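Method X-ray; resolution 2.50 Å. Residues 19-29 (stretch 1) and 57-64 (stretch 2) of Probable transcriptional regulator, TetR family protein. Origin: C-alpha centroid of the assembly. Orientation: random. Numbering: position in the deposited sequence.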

# COMPACT_ATOMS: atom_id res chain seq x y z
N GLU B 19 -33.19 -6.30 11.86
CA GLU B 19 -33.12 -4.85 12.09
C GLU B 19 -31.66 -4.43 12.20
O GLU B 19 -31.32 -3.26 12.05
CB GLU B 19 -33.87 -4.44 13.35
CG GLU B 19 -35.38 -4.36 13.19
CD GLU B 19 -36.04 -3.55 14.29
OE1 GLU B 19 -35.43 -2.57 14.77
OE2 GLU B 19 -37.19 -3.89 14.66
N GLN B 20 -30.81 -5.43 12.47
CA GLN B 20 -29.36 -5.29 12.51
C GLN B 20 -28.79 -4.90 11.15
O GLN B 20 -27.57 -4.89 10.96
CB GLN B 20 -28.71 -6.61 12.97
CG GLN B 20 -28.87 -6.92 14.46
CD GLN B 20 -30.10 -7.75 14.79
OE1 GLN B 20 -31.00 -7.94 13.96
NE2 GLN B 20 -30.14 -8.26 16.02
N ARG B 21 -29.69 -4.61 10.22
CA ARG B 21 -29.34 -4.28 8.84
C ARG B 21 -29.46 -2.77 8.55
O ARG B 21 -28.58 -2.21 7.89
CB ARG B 21 -30.22 -5.09 7.87
CG ARG B 21 -30.11 -6.61 8.01
CD ARG B 21 -28.91 -7.22 7.27
NE ARG B 21 -27.74 -7.39 8.14
CZ ARG B 21 -26.65 -6.61 8.13
NH1 ARG B 21 -26.55 -5.58 7.30
NH2 ARG B 21 -25.65 -6.86 8.97
N ALA B 22 -30.54 -2.15 9.02
CA ALA B 22 -30.75 -0.70 8.93
C ALA B 22 -29.88 0.00 9.96
O ALA B 22 -29.35 1.09 9.71
CB ALA B 22 -32.22 -0.34 9.14
N ARG B 23 -29.76 -0.63 11.13
CA ARG B 23 -28.79 -0.23 12.14
C ARG B 23 -27.39 -0.31 11.53
O ARG B 23 -26.62 0.65 11.60
CB ARG B 23 -28.89 -1.16 13.35
CG ARG B 23 -28.25 -0.60 14.59
CD ARG B 23 -27.96 -1.68 15.63
NE ARG B 23 -29.16 -2.09 16.36
CZ ARG B 23 -29.65 -1.47 17.43
NH1 ARG B 23 -29.04 -0.40 17.93
NH2 ARG B 23 -30.75 -1.94 18.01
N HIS B 24 -27.08 -1.45 10.92
CA HIS B 24 -25.79 -1.65 10.27
C HIS B 24 -25.53 -0.60 9.20
O HIS B 24 -24.41 -0.05 9.12
CB HIS B 24 -25.68 -3.05 9.69
CG HIS B 24 -24.26 -3.52 9.56
ND1 HIS B 24 -23.68 -4.39 10.46
CD2 HIS B 24 -23.31 -3.23 8.64
CE1 HIS B 24 -22.43 -4.62 10.10
NE2 HIS B 24 -22.18 -3.92 9.00
N VAL B 25 -26.55 -0.31 8.39
CA VAL B 25 -26.40 0.67 7.30
C VAL B 25 -26.02 2.08 7.77
O VAL B 25 -25.07 2.65 7.23
CB VAL B 25 -27.65 0.71 6.36
CG1 VAL B 25 -27.81 2.09 5.69
CG2 VAL B 25 -27.57 -0.40 5.32
N ARG B 26 -26.75 2.63 8.75
CA ARG B 26 -26.48 4.00 9.26
C ARG B 26 -25.08 4.18 9.86
O ARG B 26 -24.50 5.28 9.83
CB ARG B 26 -27.52 4.41 10.31
CG ARG B 26 -28.90 4.56 9.75
CD ARG B 26 -29.78 5.46 10.59
NE ARG B 26 -31.15 5.42 10.07
CZ ARG B 26 -32.18 4.83 10.68
NH1 ARG B 26 -32.00 4.26 11.87
NH2 ARG B 26 -33.39 4.83 10.11
N MSE B 27 -24.56 3.09 10.42
CA MSE B 27 -23.22 3.05 10.99
C MSE B 27 -22.22 3.29 9.89
O MSE B 27 -21.45 4.24 9.99
CB MSE B 27 -22.98 1.73 11.73
CG MSE B 27 -23.86 1.61 12.98
SE MSE B 27 -23.34 0.27 14.30
CE MSE B 27 -24.68 -1.12 13.86
N LEU B 28 -22.29 2.46 8.84
CA LEU B 28 -21.50 2.62 7.60
C LEU B 28 -21.67 3.99 6.93
O LEU B 28 -20.68 4.64 6.52
CB LEU B 28 -21.87 1.52 6.60
CG LEU B 28 -21.20 0.13 6.69
CD1 LEU B 28 -20.72 -0.24 8.07
CD2 LEU B 28 -22.10 -0.97 6.13
N GLU B 29 -22.94 4.42 6.84
CA GLU B 29 -23.31 5.71 6.29
C GLU B 29 -22.47 6.80 6.93
O GLU B 29 -21.68 7.48 6.25
CB GLU B 29 -24.78 5.99 6.57
CG GLU B 29 -25.57 6.60 5.42
CD GLU B 29 -25.78 5.61 4.29
OE1 GLU B 29 -26.96 5.37 3.94
OE2 GLU B 29 -24.78 5.06 3.78
N GLY B 57 -21.26 1.70 22.71
CA GLY B 57 -21.12 0.27 22.97
C GLY B 57 -21.77 -0.59 21.90
O GLY B 57 -21.35 -1.72 21.67
N THR B 58 -22.80 -0.04 21.25
CA THR B 58 -23.50 -0.72 20.16
C THR B 58 -22.55 -0.74 18.96
O THR B 58 -22.35 -1.77 18.32
CB THR B 58 -24.87 -0.02 19.81
OG1 THR B 58 -25.84 -0.22 20.86
CG2 THR B 58 -25.44 -0.56 18.50
N LEU B 59 -21.95 0.41 18.70
CA LEU B 59 -20.98 0.56 17.63
C LEU B 59 -19.74 -0.31 17.85
O LEU B 59 -19.18 -0.87 16.88
CB LEU B 59 -20.59 2.04 17.49
CG LEU B 59 -19.64 2.44 16.33
CD1 LEU B 59 -20.35 2.54 14.98
CD2 LEU B 59 -18.95 3.72 16.67
N TYR B 60 -19.29 -0.40 19.10
CA TYR B 60 -18.04 -1.11 19.38
C TYR B 60 -18.27 -2.60 19.25
O TYR B 60 -17.45 -3.33 18.68
CB TYR B 60 -17.47 -0.72 20.76
CG TYR B 60 -16.51 0.44 20.72
CD1 TYR B 60 -16.76 1.61 21.44
CD2 TYR B 60 -15.33 0.38 19.96
CE1 TYR B 60 -15.86 2.69 21.42
CE2 TYR B 60 -14.43 1.46 19.93
CZ TYR B 60 -14.71 2.60 20.67
OH TYR B 60 -13.85 3.66 20.62
N ARG B 61 -19.43 -3.02 19.73
CA ARG B 61 -19.94 -4.35 19.51
C ARG B 61 -19.86 -4.75 18.03
O ARG B 61 -19.40 -5.84 17.68
CB ARG B 61 -21.39 -4.40 19.97
CG ARG B 61 -21.83 -5.73 20.47
CD ARG B 61 -23.33 -5.72 20.69
NE ARG B 61 -23.78 -6.99 21.23
CZ ARG B 61 -23.80 -8.14 20.55
NH1 ARG B 61 -24.24 -9.25 21.16
NH2 ARG B 61 -23.39 -8.19 19.29
N TYR B 62 -20.30 -3.87 17.15
CA TYR B 62 -20.31 -4.22 15.75
C TYR B 62 -19.00 -3.94 15.02
O TYR B 62 -18.73 -4.56 13.99
CB TYR B 62 -21.54 -3.66 15.04
CG TYR B 62 -22.67 -4.65 15.10
CD1 TYR B 62 -23.69 -4.52 16.05
CD2 TYR B 62 -22.68 -5.75 14.26
CE1 TYR B 62 -24.74 -5.48 16.12
CE2 TYR B 62 -23.70 -6.69 14.31
CZ TYR B 62 -24.72 -6.56 15.25
OH TYR B 62 -25.71 -7.51 15.28
N PHE B 63 -18.18 -3.03 15.55
CA PHE B 63 -16.85 -2.78 14.98
C PHE B 63 -15.85 -2.47 16.09
O PHE B 63 -15.73 -1.32 16.52
CB PHE B 63 -16.86 -1.69 13.89
CG PHE B 63 -18.03 -1.78 12.94
CD1 PHE B 63 -17.95 -2.54 11.78
CD2 PHE B 63 -19.23 -1.11 13.21
CE1 PHE B 63 -19.04 -2.64 10.92
CE2 PHE B 63 -20.31 -1.21 12.34
CZ PHE B 63 -20.20 -1.96 11.20
N PRO B 64 -15.15 -3.51 16.59
CA PRO B 64 -14.29 -3.37 17.78
C PRO B 64 -13.29 -2.22 17.73
O PRO B 64 -13.00 -1.64 18.78
CB PRO B 64 -13.60 -4.74 17.87
CG PRO B 64 -14.63 -5.68 17.30
CD PRO B 64 -15.16 -4.90 16.10

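Residues 22-29 form a helix that continues beyond the stretch, preceded by non-helical residues 19-21, whereas residues 57-62 are the end of a helix that begins earlier in the chain. The two helices run nearly perpendicular, at 93°, and their axes come no closer than 11.4 Å. The backbones therefore stay apart, with M27 CA 7.4 Å from L59 CA and H24 CA 8.2 Å from Y62 CA, and side chains must fill the gap. F63 is the first residue to leave helical phi/psi, although F63 N still bonds to L59 O at 2.7 Å.

No hydrogen bond links the stretches; packing accounts for the 419 Å² they bury. At its centre lies M27, a selenomethionine, which points toward the second helix and has more area covered by the other stretch than any other residue here. Its long, unbranched side chain spans the gap: M27 SE lies 3.8 Å from L59 CD1 and 3.9 Å from F63 CE2, meeting the phenyl ring at its edge, while M27 CE reaches to 4.2 Å from Y62 CD1.

L28, L59 and F63 are buried, with no polar side-chain group to satisfy; both leucines point sideways but bring their ends to the contact. L28 CD1 approaches F63 CZ at 3.6 Å, and H24 NE2 lies 3.5 Å from F63 CZ. The H24 and F63 rings form an offset edge-to-face pair, the edge of F63 toward the face of H24. Y62 points toward the first stretch, its ring carbons meeting M27 and H24 (H24 ND1 to Y62 CD2, 4.2 Å) while the residue stays partly exposed.

Longer polar side chains border the contact. Q20 CG lies 3.3 Å from Y62 OH. R23 is t at chi1 and chi2 and bends at chi3 (m), which places R23 NH1 3.6 Å from T58 CG2.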